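PDB 3G68: putative phosphosugar isomerase, which probably binds phosphorylated sugars and may isomerise them, as a double-SIS-domain protein related to the isomerase part of glucosamine-6-phosphate synthase. Local coordinates for residues N27-T32 against M155-Q160; E17-A22 against E175-I180. All coordinates share one frame; numbering follows the deposited sequence.

In the fold
Interaction 2 closes the longer loop of chain, joining helix 4-20 to helix 170-184, and interaction 1 is nested inside that loop, tying the segment between helix 22-25 and strand 36-40 to helix 145-165. Their centres lie about 13 Å apart, on the same side of the chain's centre. Helices 145-165 and 170-184 are consecutive, and the two contacts touch directly: Leu156 CD2 is 3.6 Å from Ile177 CD1, and Leu156 CD1 is 3.7 Å from Ile18 CG2. Together they fasten the end of helix 4-20 and the loop leading into strand 36-40, first in the chain of the N-terminal parallel sheet, onto helices 145-165 and 170-184, which follow that sheet.

Interaction 1: residues N27-T32 against M155-Q160; sequences NEVKRT and MLLGLQ
Lys30 and Gln160 meet through the hydrocarbon part of the lysine: Lys30 CB packs 3.8 Å from the carbonyl oxygen Gln160 O, and Lys30 CD lies 4.0 Å from Gln160 OE1. The lysine chain starts with CG between the backbone N and carbonyl carbon (chi1 73°) and then runs fully extended, carrying NZ alongside the oxygen end of the amide, too far for a direct bond. There a water links the two polar ends, accepting from Lys30 NZ at 2.8 Å and donating to Gln160 OE1 at 2.7 Å. Gln160, bent at chi2 (-90°), gives NE2 to Tyr173 OH and Asp23 OD1, so bonds at both ends fix which way round the amide sits. In the apolar half one leucine methyl, Leu157 CD1, meets the valine fork, 3.8 Å from Val29 CG1 and 4.2 Å from Val29 CG2, the two side chains nearly perpendicular. Val29 O accepts from both Thr32 N and Thr32 OG1, which ties down the turn presenting Val29 and Lys30. Residues 27-32 thus join 155-160 by methyl packing, lysine methylenes on Gln160 and one water bridge; a direct polar tie comes further along the same helix, where Lys165 NZ hydrogen-bonds Thr32 O.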
loop_
_atom_site.group_PDB
_atom_site.type_symbol
_atom_site.label_atom_id
_atom_site.label_comp_id
_atom_site.label_asym_id
_atom_site.label_seq_id
_atom_site.Cartn_x
_atom_site.Cartn_y
_atom_site.Cartn_z
ATOM N N ASN B 27 17.864 13.781 -43.856
ATOM C CA ASN B 27 19.251 13.420 -43.629
ATOM C C ASN B 27 20.240 13.892 -44.692
ATOM O O ASN B 27 21.370 14.220 -44.352
ATOM C CB ASN B 27 19.424 11.922 -43.494
ATOM C CG ASN B 27 20.781 11.567 -42.884
ATOM O OD1 ASN B 27 21.106 11.984 -41.767
ATOM N ND2 ASN B 27 21.577 10.844 -43.622
ATOM N N GLU B 28 19.799 13.935 -45.947
ATOM C CA GLU B 28 20.654 14.320 -47.079
ATOM C C GLU B 28 20.628 15.829 -47.290
ATOM O O GLU B 28 21.669 16.462 -47.379
ATOM C CB GLU B 28 20.208 13.606 -48.371
ATOM C CG GLU B 28 21.173 13.754 -49.575
ATOM C CD GLU B 28 20.550 13.391 -50.918
ATOM O OE1 GLU B 28 19.304 13.368 -51.019
ATOM O OE2 GLU B 28 21.306 13.184 -51.903
ATOM N N VAL B 29 19.435 16.411 -47.376
ATOM C CA VAL B 29 19.331 17.855 -47.620
ATOM C C VAL B 29 20.025 18.700 -46.534
ATOM O O VAL B 29 20.530 19.764 -46.839
ATOM C CB VAL B 29 17.850 18.327 -47.846
ATOM C CG1 VAL B 29 17.036 18.182 -46.564
ATOM C CG2 VAL B 29 17.809 19.776 -48.389
ATOM N N LYS B 30 20.052 18.238 -45.288
ATOM C CA LYS B 30 20.669 19.012 -44.189
ATOM C C LYS B 30 22.181 19.157 -44.381
ATOM O O LYS B 30 22.799 20.055 -43.808
ATOM C CB LYS B 30 20.413 18.339 -42.835
ATOM C CG LYS B 30 21.220 17.051 -42.555
ATOM C CD LYS B 30 20.920 16.445 -41.184
ATOM C CE LYS B 30 21.770 15.221 -40.935
ATOM N NZ LYS B 30 21.497 14.573 -39.632
ATOM N N ARG B 31 22.756 18.202 -45.124
ATOM C CA ARG B 31 24.173 18.131 -45.396
ATOM C C ARG B 31 24.654 19.027 -46.569
ATOM O O ARG B 31 25.845 19.227 -46.708
ATOM C CB ARG B 31 24.592 16.664 -45.632
ATOM C CG ARG B 31 24.290 15.716 -44.472
ATOM C CD ARG B 31 24.501 14.251 -44.868
ATOM N NE ARG B 31 24.042 13.325 -43.836
ATOM C CZ ARG B 31 24.713 13.011 -42.721
ATOM N NH1 ARG B 31 25.906 13.540 -42.440
ATOM N NH2 ARG B 31 24.187 12.150 -41.862
ATOM N N THR B 32 23.747 19.565 -47.388
ATOM C CA THR B 32 24.132 20.448 -48.500
ATOM C C THR B 32 24.687 21.796 -48.030
ATOM O O THR B 32 24.534 22.179 -46.863
ATOM C CB THR B 32 22.941 20.728 -49.461
ATOM O OG1 THR B 32 21.807 21.215 -48.726
ATOM C CG2 THR B 32 22.554 19.470 -50.175
HETATM N N MSE B 155 9.227 23.697 -41.162
HETATM C CA MSE B 155 9.861 23.971 -39.903
HETATM C C MSE B 155 10.931 22.910 -39.601
HETATM O O MSE B 155 11.987 23.254 -39.108
HETATM C CB MSE B 155 8.841 24.033 -38.762
HETATM C CG MSE B 155 7.962 25.260 -38.826
HETATM SE SE MSE B 155 6.759 25.249 -37.310
HETATM C CE MSE B 155 6.105 27.074 -37.365
ATOM N N LEU B 156 10.609 21.639 -39.840
ATOM C CA LEU B 156 11.538 20.533 -39.603
ATOM C C LEU B 156 12.798 20.708 -40.452
ATOM O O LEU B 156 13.909 20.583 -39.914
ATOM C CB LEU B 156 10.864 19.190 -39.845
ATOM C CG LEU B 156 9.849 18.884 -38.731
ATOM C CD1 LEU B 156 9.020 17.683 -39.076
ATOM C CD2 LEU B 156 10.555 18.705 -37.371
ATOM N N LEU B 157 12.627 21.054 -41.729
ATOM C CA LEU B 157 13.765 21.366 -42.623
ATOM C C LEU B 157 14.711 22.349 -41.946
ATOM O O LEU B 157 15.935 22.117 -41.915
ATOM C CB LEU B 157 13.317 21.940 -43.969
ATOM C CG LEU B 157 14.409 22.466 -44.942
ATOM C CD1 LEU B 157 15.350 21.315 -45.379
ATOM C CD2 LEU B 157 13.756 23.192 -46.143
ATOM N N GLY B 158 14.141 23.440 -41.426
ATOM C CA GLY B 158 14.891 24.469 -40.705
ATOM C C GLY B 158 15.637 23.901 -39.516
ATOM O O GLY B 158 16.849 24.044 -39.405
ATOM N N LEU B 159 14.907 23.233 -38.635
ATOM C CA LEU B 159 15.479 22.637 -37.430
ATOM C C LEU B 159 16.627 21.645 -37.700
ATOM O O LEU B 159 17.624 21.620 -36.977
ATOM C CB LEU B 159 14.353 21.977 -36.603
ATOM C CG LEU B 159 13.426 22.956 -35.855
ATOM C CD1 LEU B 159 12.167 22.244 -35.268
ATOM C CD2 LEU B 159 14.216 23.668 -34.734
ATOM N N GLN B 160 16.446 20.827 -38.725
ATOM C CA GLN B 160 17.406 19.810 -39.167
ATOM C C GLN B 160 18.672 20.450 -39.718
ATOM O O GLN B 160 19.778 19.984 -39.442
ATOM C CB GLN B 160 16.750 18.905 -40.213
ATOM C CG GLN B 160 15.691 17.928 -39.614
ATOM C CD GLN B 160 16.291 16.602 -39.173
ATOM O OE1 GLN B 160 17.208 16.103 -39.806
ATOM N NE2 GLN B 160 15.734 16.001 -38.110
HETATM O O HOH W 1 18.835 13.949 -39.952
#

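Interaction 2: residues E17-A22 against E175-I180; sequences EIISNA and EEINKI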
loop_
_atom_site.group_PDB
_atom_site.type_symbol
_atom_site.label_atom_id
_atom_site.label_comp_id
_atom_site.label_asym_id
_atom_site.label_seq_id
_atom_site.Cartn_x
_atom_site.Cartn_y
_atom_site.Cartn_z
ATOM N N GLU B 17 3.798 11.545 -36.831
ATOM C CA GLU B 17 4.521 10.616 -37.705
ATOM C C GLU B 17 5.638 11.296 -38.493
ATOM O O GLU B 17 6.760 10.752 -38.655
ATOM C CB GLU B 17 3.594 9.938 -38.698
ATOM C CG GLU B 17 2.638 8.962 -38.040
ATOM C CD GLU B 17 1.592 8.426 -38.994
ATOM O OE1 GLU B 17 1.528 8.925 -40.141
ATOM O OE2 GLU B 17 0.815 7.538 -38.566
ATOM N N ILE B 18 5.324 12.488 -38.974
ATOM C CA ILE B 18 6.262 13.306 -39.702
ATOM C C ILE B 18 7.443 13.705 -38.827
ATOM O O ILE B 18 8.577 13.627 -39.254
ATOM C CB ILE B 18 5.563 14.522 -40.338
ATOM C CG1 ILE B 18 4.648 14.021 -41.472
ATOM C CG2 ILE B 18 6.612 15.522 -40.877
ATOM C CD1 ILE B 18 3.750 15.111 -42.054
ATOM N N ILE B 19 7.166 14.128 -37.607
ATOM C CA ILE B 19 8.203 14.462 -36.622
ATOM C C ILE B 19 9.130 13.242 -36.379
ATOM O O ILE B 19 10.345 13.378 -36.466
ATOM C CB ILE B 19 7.542 15.001 -35.318
ATOM C CG1 ILE B 19 7.109 16.454 -35.535
ATOM C CG2 ILE B 19 8.483 14.908 -34.089
ATOM C CD1 ILE B 19 6.128 16.995 -34.451
ATOM N N SER B 20 8.553 12.062 -36.136
ATOM C CA SER B 20 9.363 10.850 -35.937
ATOM C C SER B 20 10.179 10.421 -37.157
ATOM O O SER B 20 11.189 9.752 -36.989
ATOM C CB SER B 20 8.501 9.685 -35.481
ATOM O OG SER B 20 7.878 9.992 -34.253
ATOM N N ASN B 21 9.754 10.782 -38.365
ATOM C CA ASN B 21 10.456 10.425 -39.604
ATOM C C ASN B 21 11.416 11.493 -40.083
ATOM O O ASN B 21 12.051 11.315 -41.138
ATOM C CB ASN B 21 9.430 10.195 -40.714
ATOM C CG ASN B 21 10.034 9.556 -41.967
ATOM O OD1 ASN B 21 10.730 8.535 -41.886
ATOM N ND2 ASN B 21 9.758 10.149 -43.133
ATOM N N ALA B 22 11.561 12.583 -39.331
ATOM C CA ALA B 22 12.365 13.739 -39.775
ATOM C C ALA B 22 13.844 13.449 -39.932
ATOM O O ALA B 22 14.470 13.944 -40.875
ATOM C CB ALA B 22 12.194 14.919 -38.836
ATOM N N GLU B 175 14.140 20.312 -27.585
ATOM C CA GLU B 175 13.231 21.228 -26.909
ATOM C C GLU B 175 12.196 21.834 -27.881
ATOM O O GLU B 175 11.024 21.967 -27.532
ATOM C CB GLU B 175 14.002 22.359 -26.282
ATOM C CG GLU B 175 13.136 23.374 -25.574
ATOM C CD GLU B 175 13.920 24.442 -24.833
ATOM O OE1 GLU B 175 15.164 24.475 -24.929
ATOM O OE2 GLU B 175 13.264 25.274 -24.162
ATOM N N GLU B 176 12.661 22.254 -29.062
ATOM C CA GLU B 176 11.763 22.810 -30.089
ATOM C C GLU B 176 10.783 21.755 -30.609
ATOM O O GLU B 176 9.595 22.056 -30.780
ATOM C CB GLU B 176 12.536 23.478 -31.214
ATOM C CG GLU B 176 13.329 24.701 -30.759
ATOM C CD GLU B 176 12.524 25.725 -29.964
ATOM O OE1 GLU B 176 11.453 26.155 -30.429
ATOM O OE2 GLU B 176 12.981 26.137 -28.882
ATOM N N ILE B 177 11.253 20.527 -30.822
ATOM C CA ILE B 177 10.312 19.454 -31.198
ATOM C C ILE B 177 9.227 19.297 -30.127
ATOM O O ILE B 177 8.058 19.164 -30.453
ATOM C CB ILE B 177 11.006 18.113 -31.397
ATOM C CG1 ILE B 177 11.947 18.175 -32.613
ATOM C CG2 ILE B 177 9.968 16.998 -31.543
ATOM C CD1 ILE B 177 11.309 18.584 -33.900
ATOM N N ASN B 178 9.622 19.334 -28.862
ATOM C CA ASN B 178 8.664 19.198 -27.760
ATOM C C ASN B 178 7.663 20.375 -27.661
ATOM O O ASN B 178 6.506 20.144 -27.344
ATOM C CB ASN B 178 9.377 18.847 -26.462
ATOM C CG ASN B 178 9.708 17.344 -26.398
ATOM O OD1 ASN B 178 8.811 16.510 -26.213
ATOM N ND2 ASN B 178 10.964 16.999 -26.604
ATOM N N LYS B 179 8.097 21.597 -27.981
ATOM C CA LYS B 179 7.165 22.754 -28.054
ATOM C C LYS B 179 6.129 22.576 -29.178
ATOM O O LYS B 179 4.937 22.841 -29.006
ATOM C CB LYS B 179 7.935 24.063 -28.270
ATOM C CG LYS B 179 8.782 24.450 -27.126
ATOM C CD LYS B 179 9.451 25.796 -27.468
ATOM C CE LYS B 179 10.270 26.299 -26.335
ATOM N NZ LYS B 179 11.111 27.383 -26.824
ATOM N N ILE B 180 6.587 22.118 -30.338
ATOM C CA ILE B 180 5.713 21.831 -31.478
ATOM C C ILE B 180 4.730 20.748 -31.058
ATOM O O ILE B 180 3.539 20.856 -31.318
ATOM C CB ILE B 180 6.524 21.381 -32.721
ATOM C CG1 ILE B 180 7.364 22.544 -33.264
ATOM C CG2 ILE B 180 5.636 20.848 -33.808
ATOM C CD1 ILE B 180 8.426 22.109 -34.318
#
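This is a helix-helix contact in which the C-terminal end of helix 4-20 rests on helix 170-184, and Ile19 carries it alone from its side, supplying 69 Å² of the 134 Å² buried between the two segments. Its side chain reaches two residues one helical turn apart, Ile177 and Ile180, in an i, i+3 pair. Ile19 CG2 meets Ile177 CG2 at 3.6 Å, methyl against methyl, while the two isoleucines lie side by side, pointing opposite ways. The longer branch serves the second partner: Ile19 CD1 lies 3.9 Å from Ile180 CG2. That division follows from the torsions, since CG1 of Ile19 stands anti to the carbonyl carbon (chi1 -78°) and continues extended to CD1 (chi2 165°), whereas CG2, anti to the backbone N, lies beside the carbonyl carbon. Both partners answer with the same branch, the CG2 methyl, rather than with CD1. The closest pair of CA atoms, Ile19 CA and Ile177 CA, is 7.7 Å apart, so the helices are held apart by their side chains and the contact between these segments is wholly apolar.

Leu181 and Ile184 extend the surface of helix 170-184 under Ile19, and helix 145-165 adds to the packing through Cys149 and Asn153, which touch Ile18. A second subunit borders the contact: its Glu17 packs on Ile19 and Ile177, and its Arg14 hydrogen-bonds Asn178 OD1, placing this helix pair between helix 145-165 of its own chain and a subunit interface.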